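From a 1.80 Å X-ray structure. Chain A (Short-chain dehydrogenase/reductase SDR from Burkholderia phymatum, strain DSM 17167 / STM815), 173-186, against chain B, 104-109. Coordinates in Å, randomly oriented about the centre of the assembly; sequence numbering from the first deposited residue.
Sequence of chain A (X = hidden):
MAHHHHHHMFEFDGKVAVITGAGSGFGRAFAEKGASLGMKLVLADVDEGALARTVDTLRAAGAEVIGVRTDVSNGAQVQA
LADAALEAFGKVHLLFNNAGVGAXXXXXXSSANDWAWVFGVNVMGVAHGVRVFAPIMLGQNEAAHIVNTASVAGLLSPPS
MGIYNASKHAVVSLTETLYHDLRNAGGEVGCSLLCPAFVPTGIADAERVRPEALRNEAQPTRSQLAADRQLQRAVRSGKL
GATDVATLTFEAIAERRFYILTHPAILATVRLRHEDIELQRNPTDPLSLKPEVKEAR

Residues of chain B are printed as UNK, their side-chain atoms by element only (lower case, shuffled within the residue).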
ATOM      1  N   SER A 173       1.132   0.746  -7.278  1.00 10.30           N
ATOM      2  CA  SER A 173       2.522   1.181  -7.354  1.00 14.60           C
ATOM      3  C   SER A 173       3.474   0.011  -7.564  1.00 13.94           C
ATOM      4  O   SER A 173       4.414   0.112  -8.363  1.00 15.14           O
ATOM      5  CB  SER A 173       2.920   1.956  -6.099  1.00 12.48           C
ATOM      6  OG  SER A 173       4.236   2.465  -6.272  1.00 12.98           O
ATOM      7  N   LEU A 174       3.283  -1.096  -6.843  1.00 13.12           N
ATOM      8  CA  LEU A 174       4.202  -2.212  -7.053  1.00 12.01           C
ATOM      9  C   LEU A 174       4.123  -2.708  -8.489  1.00 11.82           C
ATOM     10  O   LEU A 174       5.141  -3.123  -9.051  1.00 11.31           O
ATOM     11  CB  LEU A 174       3.935  -3.349  -6.061  1.00 10.48           C
ATOM     12  CG  LEU A 174       2.780  -4.329  -6.281  1.00 11.10           C
ATOM     13  CD1 LEU A 174       3.145  -5.484  -7.236  1.00  9.43           C
ATOM     14  CD2 LEU A 174       2.326  -4.872  -4.923  1.00 13.79           C
ATOM     15  N   THR A 175       2.938  -2.640  -9.106  1.00 11.96           N
ATOM     16  CA  THR A 175       2.786  -3.121 -10.475  1.00 11.68           C
ATOM     17  C   THR A 175       3.404  -2.141 -11.470  1.00 14.96           C
ATOM     18  O   THR A 175       4.048  -2.557 -12.441  1.00 14.72           O
ATOM     19  CB  THR A 175       1.306  -3.380 -10.792  1.00 11.98           C
ATOM     20  OG1 THR A 175       0.745  -4.267  -9.812  1.00  9.70           O
ATOM     21  CG2 THR A 175       1.146  -4.054 -12.163  1.00 10.07           C
ATOM     22  N   GLU A 176       3.241  -0.838 -11.235  1.00 15.48           N
ATOM     23  CA  GLU A 176       3.970   0.150 -12.030  1.00 15.39           C
ATOM     24  C   GLU A 176       5.474  -0.079 -11.932  1.00 15.29           C
ATOM     25  O   GLU A 176       6.185  -0.073 -12.946  1.00 14.19           O
ATOM     26  CB  GLU A 176       3.612   1.570 -11.574  1.00 14.49           C
ATOM     27  CG  GLU A 176       2.171   1.971 -11.879  1.00 12.00           C
ATOM     28  CD  GLU A 176       1.801   3.338 -11.309  1.00 16.96           C
ATOM     29  OE1 GLU A 176       0.750   3.885 -11.718  1.00 15.77           O
ATOM     30  OE2 GLU A 176       2.557   3.865 -10.459  1.00 16.62           O
ATOM     31  N   THR A 177       5.984  -0.286 -10.714  1.00 13.79           N
ATOM     32  CA  THR A 177       7.416  -0.523 -10.566  1.00 15.34           C
ATOM     33  C   THR A 177       7.830  -1.798 -11.285  1.00 16.50           C
ATOM     34  O   THR A 177       8.884  -1.840 -11.936  1.00 16.76           O
ATOM     35  CB  THR A 177       7.806  -0.613  -9.092  1.00 14.55           C
ATOM     36  OG1 THR A 177       7.283   0.522  -8.378  1.00 15.41           O
ATOM     37  CG2 THR A 177       9.337  -0.634  -8.965  1.00 12.58           C
ATOM     38  N   LEU A 178       7.009  -2.848 -11.164  1.00 13.70           N
ATOM     39  CA  LEU A 178       7.255  -4.108 -11.858  1.00 13.78           C
ATOM     40  C   LEU A 178       7.409  -3.896 -13.357  1.00 15.77           C
ATOM     41  O   LEU A 178       8.283  -4.495 -13.999  1.00 12.85           O
ATOM     42  CB  LEU A 178       6.101  -5.073 -11.572  1.00 12.31           C
ATOM     43  CG  LEU A 178       6.215  -6.444 -12.249  1.00 15.38           C
ATOM     44  CD1 LEU A 178       7.519  -7.148 -11.865  1.00 11.94           C
ATOM     45  CD2 LEU A 178       4.994  -7.315 -11.921  1.00 12.92           C
ATOM     46  N   TYR A 179       6.559  -3.043 -13.927  1.00 15.53           N
ATOM     47  CA  TYR A 179       6.629  -2.744 -15.349  1.00 15.04           C
ATOM     48  C   TYR A 179       8.007  -2.219 -15.726  1.00 15.40           C
ATOM     49  O   TYR A 179       8.593  -2.643 -16.728  1.00 17.15           O
ATOM     50  CB  TYR A 179       5.534  -1.735 -15.707  1.00 14.26           C
ATOM     51  CG  TYR A 179       5.639  -1.213 -17.118  1.00 17.15           C
ATOM     52  CD1 TYR A 179       5.065  -1.904 -18.173  1.00 15.93           C
ATOM     53  CD2 TYR A 179       6.321  -0.023 -17.396  1.00 19.08           C
ATOM     54  CE1 TYR A 179       5.164  -1.421 -19.484  1.00 17.72           C
ATOM     55  CE2 TYR A 179       6.427   0.466 -18.698  1.00 19.43           C
ATOM     56  CZ  TYR A 179       5.845  -0.240 -19.736  1.00 19.69           C
ATOM     57  OH  TYR A 179       5.941   0.237 -21.025  1.00 22.31           O
ATOM     58  N   HIS A 180       8.542  -1.294 -14.925  1.00 13.71           N
ATOM     59  CA  HIS A 180       9.873  -0.755 -15.192  1.00 18.51           C
ATOM     60  C   HIS A 180      10.959  -1.789 -14.925  1.00 17.52           C
ATOM     61  O   HIS A 180      11.921  -1.890 -15.694  1.00 17.75           O
ATOM     62  CB  HIS A 180      10.126   0.495 -14.346  1.00 19.57           C
ATOM     63  CG  HIS A 180       9.220   1.648 -14.661  1.00 24.39           C
ATOM     64  ND1 HIS A 180       9.149   2.225 -15.912  1.00 24.98           N
ATOM     65  CD2 HIS A 180       8.371   2.355 -13.874  1.00 23.70           C
ATOM     66  CE1 HIS A 180       8.284   3.224 -15.886  1.00 23.53           C
ATOM     67  NE2 HIS A 180       7.802   3.327 -14.661  1.00 25.92           N
ATOM     68  N   ASP A 181      10.840  -2.550 -13.830  1.00 17.26           N
ATOM     69  CA  ASP A 181      11.858  -3.555 -13.513  1.00 18.37           C
ATOM     70  C   ASP A 181      11.948  -4.621 -14.600  1.00 18.34           C
ATOM     71  O   ASP A 181      13.046  -5.068 -14.949  1.00 17.64           O
ATOM     72  CB  ASP A 181      11.564  -4.226 -12.166  1.00 17.63           C
ATOM     73  CG  ASP A 181      11.667  -3.278 -10.992  1.00 15.42           C
ATOM     74  OD1 ASP A 181      12.173  -2.155 -11.143  1.00 14.45           O
ATOM     75  OD2 ASP A 181      11.248  -3.683  -9.900  1.00 13.47           O
ATOM     76  N   LEU A 182      10.801  -5.069 -15.126  1.00 17.56           N
ATOM     77  CA  LEU A 182      10.836  -6.079 -16.178  1.00 18.84           C
ATOM     78  C   LEU A 182      11.539  -5.547 -17.422  1.00 24.96           C
ATOM     79  O   LEU A 182      12.276  -6.279 -18.095  1.00 27.60           O
ATOM     80  CB  LEU A 182       9.419  -6.543 -16.506  1.00 14.96           C
ATOM     81  CG  LEU A 182       8.771  -7.442 -15.441  1.00 18.29           C
ATOM     82  CD1 LEU A 182       7.299  -7.684 -15.742  1.00 17.01           C
ATOM     83  CD2 LEU A 182       9.508  -8.782 -15.323  1.00 19.86           C
ATOM     84  N   ARG A 183      11.338  -4.266 -17.732  1.00 20.86           N
ATOM     85  CA  ARG A 183      11.999  -3.683 -18.892  1.00 23.63           C
ATOM     86  C   ARG A 183      13.493  -3.546 -18.647  1.00 26.36           C
ATOM     87  O   ARG A 183      14.308  -3.922 -19.497  1.00 29.98           O
ATOM     88  CB  ARG A 183      11.356  -2.339 -19.230  1.00 24.89           C
ATOM     89  CG  ARG A 183       9.974  -2.519 -19.864  1.00 29.88           C
ATOM     90  CD  ARG A 183       9.138  -1.247 -19.869  1.00 33.78           C
ATOM     91  NE  ARG A 183       9.660  -0.218 -20.765  1.00 37.67           N
ATOM     92  CZ  ARG A 183       9.475  -0.207 -22.082  1.00 37.63           C
ATOM     93  NH1 ARG A 183       8.790  -1.184 -22.674  1.00 32.33           N
ATOM     94  NH2 ARG A 183       9.983   0.777 -22.807  1.00 36.66           N
ATOM     95  N   ASN A 184      13.874  -3.032 -17.478  1.00 21.13           N
ATOM     96  CA  ASN A 184      15.294  -2.923 -17.165  1.00 23.47           C
ATOM     97  C   ASN A 184      15.961  -4.291 -17.145  1.00 25.08           C
ATOM     98  O   ASN A 184      17.126  -4.422 -17.529  1.00 25.80           O
ATOM     99  CB  ASN A 184      15.481  -2.202 -15.828  1.00 24.58           C
ATOM    100  CG  ASN A 184      15.196  -0.722 -15.928  1.00 27.76           C
ATOM    101  OD1 ASN A 184      15.260  -0.147 -17.010  1.00 34.45           O
ATOM    102  ND2 ASN A 184      14.879  -0.095 -14.806  1.00 24.18           N
ATOM    103  N   ALA A 185      15.232  -5.325 -16.729  1.00 25.07           N
ATOM    104  CA  ALA A 185      15.812  -6.657 -16.708  1.00 24.46           C
ATOM    105  C   ALA A 185      15.943  -7.230 -18.113  1.00 29.27           C
ATOM    106  O   ALA A 185      16.843  -8.039 -18.368  1.00 28.39           O
ATOM    107  CB  ALA A 185      14.967  -7.576 -15.831  1.00 22.40           C
ATOM    108  N   GLY A 186      15.077  -6.805 -19.033  1.00 29.09           N
ATOM    109  CA  GLY A 186      15.007  -7.386 -20.358  1.00 30.30           C
ATOM    110  C   GLY A 186      14.202  -8.674 -20.359  1.00 31.57           C
ATOM    111  O   GLY A 186      13.901  -9.262 -19.320  1.00 34.06           O
TER
ATOM    112  N   UNK B 104      15.387  -2.367  -1.709  1.00 17.06           N
ATOM    113  CA  UNK B 104      15.360  -2.139  -3.140  1.00 16.49           C
ATOM    114  C   UNK B 104      15.790  -3.358  -3.937  1.00 15.39           C
ATOM    115  O   UNK B 104      16.102  -4.413  -3.382  1.00 16.69           O
ATOM    116  N   UNK B 105      15.801  -3.187  -5.263  1.00 12.20           N
ATOM    117  CA  UNK B 105      16.116  -4.253  -6.198  1.00 12.76           C
ATOM    118  C   UNK B 105      14.945  -4.582  -7.112  1.00 13.76           C
ATOM    119  O   UNK B 105      13.806  -4.196  -6.819  1.00 14.03           O
ATOM    120  N   UNK B 106      15.209  -5.271  -8.227  1.00 13.17           N
ATOM    121  CA  UNK B 106      14.133  -5.804  -9.062  1.00 13.07           C
ATOM    122  C   UNK B 106      13.081  -6.475  -8.184  1.00 17.46           C
ATOM    123  O   UNK B 106      13.416  -7.238  -7.271  1.00 16.01           O
ATOM    124  c   UNK B 106      16.360  -4.320 -12.418  1.00 22.05           C
ATOM    125  c   UNK B 106      17.199  -5.146 -13.152  1.00 20.23           C
ATOM    126  c   UNK B 106      17.229  -6.502 -12.887  1.00 18.42           C
ATOM    127  c   UNK B 106      15.547  -4.856 -11.429  1.00 17.82           C
ATOM    128  c   UNK B 106      14.685  -6.815 -10.077  1.00 13.85           C
ATOM    129  c   UNK B 106      15.571  -6.215 -11.147  1.00 17.74           C
ATOM    130  c   UNK B 106      16.413  -7.030 -11.889  1.00 16.07           C
ATOM    131  N   UNK B 107      11.804  -6.190  -8.465  1.00 13.37           N
ATOM    132  CA  UNK B 107      10.754  -6.476  -7.486  1.00 13.01           C
ATOM    133  C   UNK B 107      10.709  -7.954  -7.108  1.00 14.54           C
ATOM    134  O   UNK B 107      10.567  -8.294  -5.926  1.00 13.51           O
ATOM    135  c   UNK B 107       9.396  -6.012  -8.016  1.00 12.75           C
ATOM    136  c   UNK B 107       8.579  -5.254  -5.764  1.00 12.12           C
ATOM    137  c   UNK B 107       6.933  -5.769  -7.596  1.00 11.65           C
ATOM    138  c   UNK B 107       8.275  -6.133  -6.980  1.00 12.09           C
ATOM    139  N   UNK B 108      10.837  -8.850  -8.093  1.00 16.43           N
ATOM    140  CA  UNK B 108      10.711 -10.284  -7.843  1.00 15.26           C
ATOM    141  C   UNK B 108      11.926 -10.864  -7.131  1.00 15.59           C
ATOM    142  O   UNK B 108      11.850 -11.994  -6.639  1.00 16.15           O
ATOM    143  c   UNK B 108      12.582  -8.027 -13.089  1.00 17.25           C
ATOM    144  n   UNK B 108      13.539 -11.062 -11.231  1.00 16.69           N
ATOM    145  c   UNK B 108      12.950  -9.944 -11.757  1.00 15.22           C
ATOM    146  c   UNK B 108      11.725  -9.762 -11.090  1.00 16.07           C
ATOM    147  c   UNK B 108      11.597 -10.828 -10.140  1.00 18.00           C
ATOM    148  c   UNK B 108      11.356  -7.820 -12.445  1.00 17.39           C
ATOM    149  c   UNK B 108      10.473 -11.033  -9.167  1.00 19.20           C
ATOM    150  c   UNK B 108      13.390  -9.085 -12.764  1.00 17.52           C
ATOM    151  c   UNK B 108      12.724 -11.580 -10.254  1.00 15.01           C
ATOM    152  c   UNK B 108      10.918  -8.676 -11.446  1.00 17.86           C
ATOM    153  N   UNK B 109      13.042 -10.132  -7.061  1.00 12.72           N
ATOM    154  CA  UNK B 109      14.219 -10.659  -6.386  1.00 17.38           C
ATOM    155  C   UNK B 109      14.159 -10.477  -4.877  1.00 19.98           C
ATOM    156  O   UNK B 109      14.916 -11.136  -4.155  1.00 18.96           O
ATOM    157  c   UNK B 109      17.025  -9.722  -8.933  1.00 21.38           C
ATOM    158  c   UNK B 109      15.727 -10.315  -8.416  1.00 16.76           C
ATOM    159  o   UNK B 109      17.548 -10.233  -9.953  1.00 22.44           O
ATOM    160  o   UNK B 109      17.516  -8.751  -8.310  1.00 20.89           O
ATOM    161  c   UNK B 109      15.483  -9.998  -6.940  1.00 18.87           C
TER
HETATM  162  O   HOH W   1      11.285  -2.895  -7.299  1.00 16.49           O

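Position 104 of chain B has backbone atoms and nothing beyond CA, so it is glycine. B:Gly104 lies out of reach of the helix of chain A and leads the loop in.

Position 105 also carries no side-chain atoms. Its phi of 117° and psi of 163° would jam a CB against the carbonyl O of the residue before, so the backbone alone calls for glycine, whatever the partner chain offers. B:Gly105 still takes part through its carbonyl: a water donates to B:Gly105 O at 2.9 Å and to A:Asp181 OD2 at 2.7 Å, joining two acceptors that could not bond each other directly.

Position 106 shows seven side-chain carbons, one followed by a six-membered ring without any heteroatom; A:Asp181 O lies over one ring face, and ring carbons touch A:Asn184 and A:Ala185. This is phenylalanine. CA to CB of B:Phe106 points sideways, yet with chi1 in the m well the ring comes nearer the helix. Near the helix end, A:Ala185 CB is 3.9 Å from B:Phe106 CE2 and A:Asn184 CB is 4.1 Å from B:Phe106 CE1.

Position 107 has four carbons forked at the second, with the CB pointing toward the helix, a branch end against A:Leu174 and A:Leu178, and no polar atom: leucine. In the t, p rotamer, B:Leu107 sends CD2 to within 3.8 Å of A:Leu174 CD1 and 4.1 Å of A:Leu178 CB, touching residues one turn apart on the same side of the helix. Its backbone also takes part: B:Leu107 N donates to A:Asp181 OD2 at 2.9 Å, with an angle of 130° at the hydrogen, bent well away from linear.

Position 108 holds nine carbons and one nitrogen, a single carbon leading to fused five- and six-membered rings, the larger touching A:Leu178, A:Asp181, A:Leu182 and A:Ala185. Only tryptophan fits. The six-membered part of B:Trp108 approaches the helix edge-on: A:Leu178 CD1 is 3.8 Å from CE3, and A:Ala185 CB is 3.7 Å from CH2, both near the ring plane. A:Leu182, whose CA-to-CB bond points away, nevertheless brings CD2 to 3.6 Å from B:Trp108 CZ3.

Position 109 has three carbons, the third carrying two oxygens, and touches nothing on the helix. A carboxylate after two methylenes is glutamate. B:Glu109 contributes to the fold of the loop, its N bonding B:Phe106 O at 2.9 Å.

The rule to be read here is one polar anchor set among apolar contacts. A:Asp181, buried and pointing toward the loop, uses a single oxygen, OD2, to accept from both B:Leu107 N and the water, while OD1 is satisfied elsewhere in the structure. These bonds tie the loop to A:Asp181 where it passes the helix. Leucine packs toward the earlier turns, phenylalanine toward the last, and tryptophan spans from A:Leu178 to A:Ala185; together the two stretches bury 427 Å². A:Gly186, with positive phi, leaves the helix just beyond A:Ala185, where these contacts stop.

Chain B 104-109: GGFLWE
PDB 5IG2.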